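Local atomic coordinates of putative methylase (Clostridium difficile, PDB entry 3LDU), a protein that probably methylates guanine bases of ribosomal RNA and binds GTP in its methyltransferase domain. Residues V198-M203 / K336-Y341. Numbering follows the deposited sequence.
Sequences VLVDPM and KNWSYY. With GTP (guanosine-5'-triphosphate), chain B.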
loop_
_atom_site.group_PDB
_atom_site.type_symbol
_atom_site.label_atom_id
_atom_site.label_comp_id
_atom_site.label_asym_id
_atom_site.label_seq_id
_atom_site.Cartn_x
_atom_site.Cartn_y
_atom_site.Cartn_z
ATOM N N VAL A 198 -21.135 8.942 -9.023
ATOM C CA VAL A 198 -20.511 8.688 -10.314
ATOM C C VAL A 198 -18.987 8.833 -10.215
ATOM O O VAL A 198 -18.477 9.817 -9.667
ATOM C CB VAL A 198 -21.046 9.668 -11.390
ATOM C CG1 VAL A 198 -20.183 9.625 -12.622
ATOM C CG2 VAL A 198 -22.502 9.357 -11.730
ATOM N N LEU A 199 -18.268 7.833 -10.720
ATOM C CA LEU A 199 -16.805 7.861 -10.752
ATOM C C LEU A 199 -16.293 7.358 -12.088
ATOM O O LEU A 199 -16.688 6.278 -12.547
ATOM C CB LEU A 199 -16.194 7.009 -9.637
ATOM C CG LEU A 199 -14.672 6.829 -9.745
ATOM C CD1 LEU A 199 -13.913 8.163 -9.563
ATOM C CD2 LEU A 199 -14.173 5.818 -8.707
ATOM N N VAL A 200 -15.437 8.154 -12.725
ATOM C CA VAL A 200 -14.846 7.789 -14.007
ATOM C C VAL A 200 -13.332 7.942 -13.955
ATOM O O VAL A 200 -12.835 8.934 -13.452
ATOM C CB VAL A 200 -15.359 8.710 -15.143
ATOM C CG1 VAL A 200 -14.826 8.228 -16.490
ATOM C CG2 VAL A 200 -16.875 8.751 -15.132
ATOM N N ASP A 201 -12.606 6.959 -14.482
ATOM C CA ASP A 201 -11.178 7.118 -14.760
ATOM C C ASP A 201 -11.037 6.994 -16.273
ATOM O O ASP A 201 -11.037 5.879 -16.806
ATOM C CB ASP A 201 -10.351 6.020 -14.069
ATOM C CG ASP A 201 -8.862 6.138 -14.372
ATOM O OD1 ASP A 201 -8.506 6.959 -15.243
ATOM O OD2 ASP A 201 -8.047 5.410 -13.753
ATOM N N PRO A 202 -10.909 8.133 -16.974
ATOM C CA PRO A 202 -10.955 8.143 -18.444
ATOM C C PRO A 202 -9.625 7.801 -19.130
ATOM O O PRO A 202 -9.547 7.860 -20.361
ATOM C CB PRO A 202 -11.381 9.584 -18.761
ATOM C CG PRO A 202 -10.755 10.395 -17.679
ATOM C CD PRO A 202 -10.782 9.487 -16.415
HETATM N N MSE A 203 -8.602 7.455 -18.347
HETATM C CA MSE A 203 -7.332 6.954 -18.878
HETATM C C MSE A 203 -6.896 5.819 -17.951
HETATM O O MSE A 203 -5.841 5.872 -17.313
HETATM C CB MSE A 203 -6.284 8.062 -18.914
HETATM C CG MSE A 203 -6.649 9.203 -19.876
HETATM SE SE MSE A 203 -5.543 10.790 -19.590
HETATM C CE MSE A 203 -6.520 11.484 -18.052
ATOM N N LYS A 336 -20.614 19.388 -15.521
ATOM C CA LYS A 336 -21.460 20.162 -14.628
ATOM C C LYS A 336 -21.153 19.851 -13.175
ATOM O O LYS A 336 -21.615 18.850 -12.651
ATOM C CB LYS A 336 -22.940 19.893 -14.917
ATOM C CG LYS A 336 -23.892 20.716 -14.061
ATOM C CD LYS A 336 -23.550 22.197 -14.139
ATOM C CE LYS A 336 -24.519 23.041 -13.325
ATOM N NZ LYS A 336 -24.098 24.468 -13.285
ATOM N N ASN A 337 -20.377 20.720 -12.532
ATOM C CA ASN A 337 -20.100 20.592 -11.109
ATOM C C ASN A 337 -19.417 19.270 -10.760
ATOM O O ASN A 337 -19.744 18.651 -9.749
ATOM C CB ASN A 337 -21.396 20.711 -10.308
ATOM C CG ASN A 337 -21.912 22.129 -10.247
ATOM O OD1 ASN A 337 -21.152 23.063 -10.020
ATOM N ND2 ASN A 337 -23.214 22.296 -10.449
ATOM N N TRP A 338 -18.490 18.822 -11.598
ATOM C CA TRP A 338 -17.719 17.623 -11.261
ATOM C C TRP A 338 -16.487 17.980 -10.424
ATOM O O TRP A 338 -16.081 19.141 -10.360
ATOM C CB TRP A 338 -17.279 16.874 -12.530
ATOM C CG TRP A 338 -18.350 16.012 -13.160
ATOM C CD1 TRP A 338 -19.616 16.398 -13.504
ATOM C CD2 TRP A 338 -18.230 14.633 -13.546
ATOM N NE1 TRP A 338 -20.298 15.340 -14.067
ATOM C CE2 TRP A 338 -19.474 14.244 -14.101
ATOM C CE3 TRP A 338 -17.205 13.678 -13.460
ATOM C CZ2 TRP A 338 -19.711 12.952 -14.576
ATOM C CZ3 TRP A 338 -17.442 12.397 -13.941
ATOM C CH2 TRP A 338 -18.690 12.045 -14.488
ATOM N N SER A 339 -15.904 16.961 -9.798
ATOM C CA SER A 339 -14.647 17.064 -9.059
ATOM C C SER A 339 -13.653 16.176 -9.798
ATOM O O SER A 339 -14.010 15.078 -10.202
ATOM C CB SER A 339 -14.808 16.498 -7.642
ATOM O OG SER A 339 -15.682 17.283 -6.844
ATOM N N TYR A 340 -12.415 16.625 -9.978
ATOM C CA TYR A 340 -11.445 15.779 -10.667
ATOM C C TYR A 340 -10.090 15.805 -9.966
ATOM O O TYR A 340 -9.706 16.817 -9.377
ATOM C CB TYR A 340 -11.327 16.130 -12.158
ATOM C CG TYR A 340 -11.625 17.580 -12.515
ATOM C CD1 TYR A 340 -10.614 18.527 -12.558
ATOM C CD2 TYR A 340 -12.912 17.983 -12.850
ATOM C CE1 TYR A 340 -10.870 19.847 -12.894
ATOM C CE2 TYR A 340 -13.184 19.322 -13.187
ATOM C CZ TYR A 340 -12.151 20.243 -13.207
ATOM O OH TYR A 340 -12.383 21.572 -13.540
ATOM N N TYR A 341 -9.384 14.682 -10.039
ATOM C CA TYR A 341 -8.143 14.484 -9.297
ATOM C C TYR A 341 -7.177 13.771 -10.225
ATOM O O TYR A 341 -7.529 12.754 -10.818
ATOM C CB TYR A 341 -8.418 13.621 -8.061
ATOM C CG TYR A 341 -9.463 14.219 -7.136
ATOM C CD1 TYR A 341 -9.091 14.996 -6.041
ATOM C CD2 TYR A 341 -10.831 14.033 -7.379
ATOM C CE1 TYR A 341 -10.045 15.551 -5.189
ATOM C CE2 TYR A 341 -11.792 14.600 -6.537
ATOM C CZ TYR A 341 -11.390 15.350 -5.443
ATOM O OH TYR A 341 -12.327 15.927 -4.596
HETATM P PG GTP B . -3.135 1.894 -14.050
HETATM O O1G GTP B . -4.582 2.291 -13.852
HETATM O O2G GTP B . -2.557 1.520 -12.712
HETATM O O3G GTP B . -3.018 0.685 -14.949
HETATM O O3B GTP B . -2.346 3.159 -14.685
HETATM P PB GTP B . -1.866 3.121 -16.228
HETATM O O1B GTP B . -0.405 2.741 -16.246
HETATM O O2B GTP B . -2.653 2.110 -17.018
HETATM O O3A GTP B . -2.016 4.590 -16.886
HETATM P PA GTP B . -0.755 5.100 -17.767
HETATM O O1A GTP B . -0.327 3.973 -18.682
HETATM O O2A GTP B . 0.395 5.505 -16.874
HETATM O "O5'" GTP B . -1.245 6.313 -18.695
HETATM C "C5'" GTP B . -2.611 6.586 -18.677
HETATM C "C4'" GTP B . -3.274 5.759 -19.771
HETATM O "O4'" GTP B . -3.932 6.685 -20.590
HETATM C "C3'" GTP B . -2.359 4.959 -20.702
HETATM O "O3'" GTP B . -2.740 3.603 -20.616
HETATM C "C2'" GTP B . -2.635 5.471 -22.113
HETATM O "O2'" GTP B . -2.906 4.434 -23.036
HETATM C "C1'" GTP B . -3.922 6.233 -21.919
HETATM N N9 GTP B . -4.108 7.419 -22.763
HETATM C C8 GTP B . -3.207 8.269 -23.348
HETATM N N7 GTP B . -3.919 9.223 -24.008
HETATM C C5 GTP B . -5.244 8.974 -23.849
HETATM C C6 GTP B . -6.394 9.615 -24.299
HETATM O O6 GTP B . -6.331 10.634 -25.005
HETATM N N1 GTP B . -7.616 9.088 -23.939
HETATM C C2 GTP B . -7.705 7.953 -23.152
HETATM N N2 GTP B . -8.902 7.498 -22.822
HETATM N N3 GTP B . -6.561 7.298 -22.704
HETATM C C4 GTP B . -5.365 7.832 -23.060
#
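In the Rossmann-like sheet of the methyltransferase domain, Trp338 reaches across the intervening strand 304-307 to Val200 on the parallel strand 199-201 and to Val198 just before it. The two backbones stand apart, with the CA atoms of Val200 and Tyr340 9.3 Å from each other, and no hydrogen bond joins them; the six-membered half of the indole makes the whole contact. Its far corner rests against a pair of neighbouring valine methyls: Trp338 CH2 lies 3.4 Å from Val198 CG1, a tight approach, and 3.8 Å from Val200 CG2. The Val200 methyl meets the ring at its edge, near the ring plane and beside the CH2 and CZ3 corner, whereas the Val198 methyl comes in obliquely. Both valines turn toward the tryptophan but offer different branches, Val198 the methyl anti to its own nitrogen (chi1 167°), Val200 the one beside its nitrogen. The indole N-H is directed elsewhere, Trp338 NE1 donating to the carbonyl oxygen of Asp300, a bond that helps fix the rotation of the ring.

Beyond Val200 the strand runs into the GTP site. Asp201 OD1 accepts from Met203 N at 3.1 Å in an Asx turn, the donor lying above the carboxylate plane, and Thr307 OG1 is a second partner of this oxygen. The turn carries Pro202 O to within 2.6 Å of GTP N2, while the selenomethionine Met203 lays its CG 3.4 Å from GTP N3. Phe304 and Ile306 of strand 304-307 pair with the backbone of Val198 and Val200; Tyr261 of strand 260-264 bonds on the other side, helix 208-217 packs on Leu199 and Asp201, and helix 315-333 covers Pro202, Met203 and Tyr340.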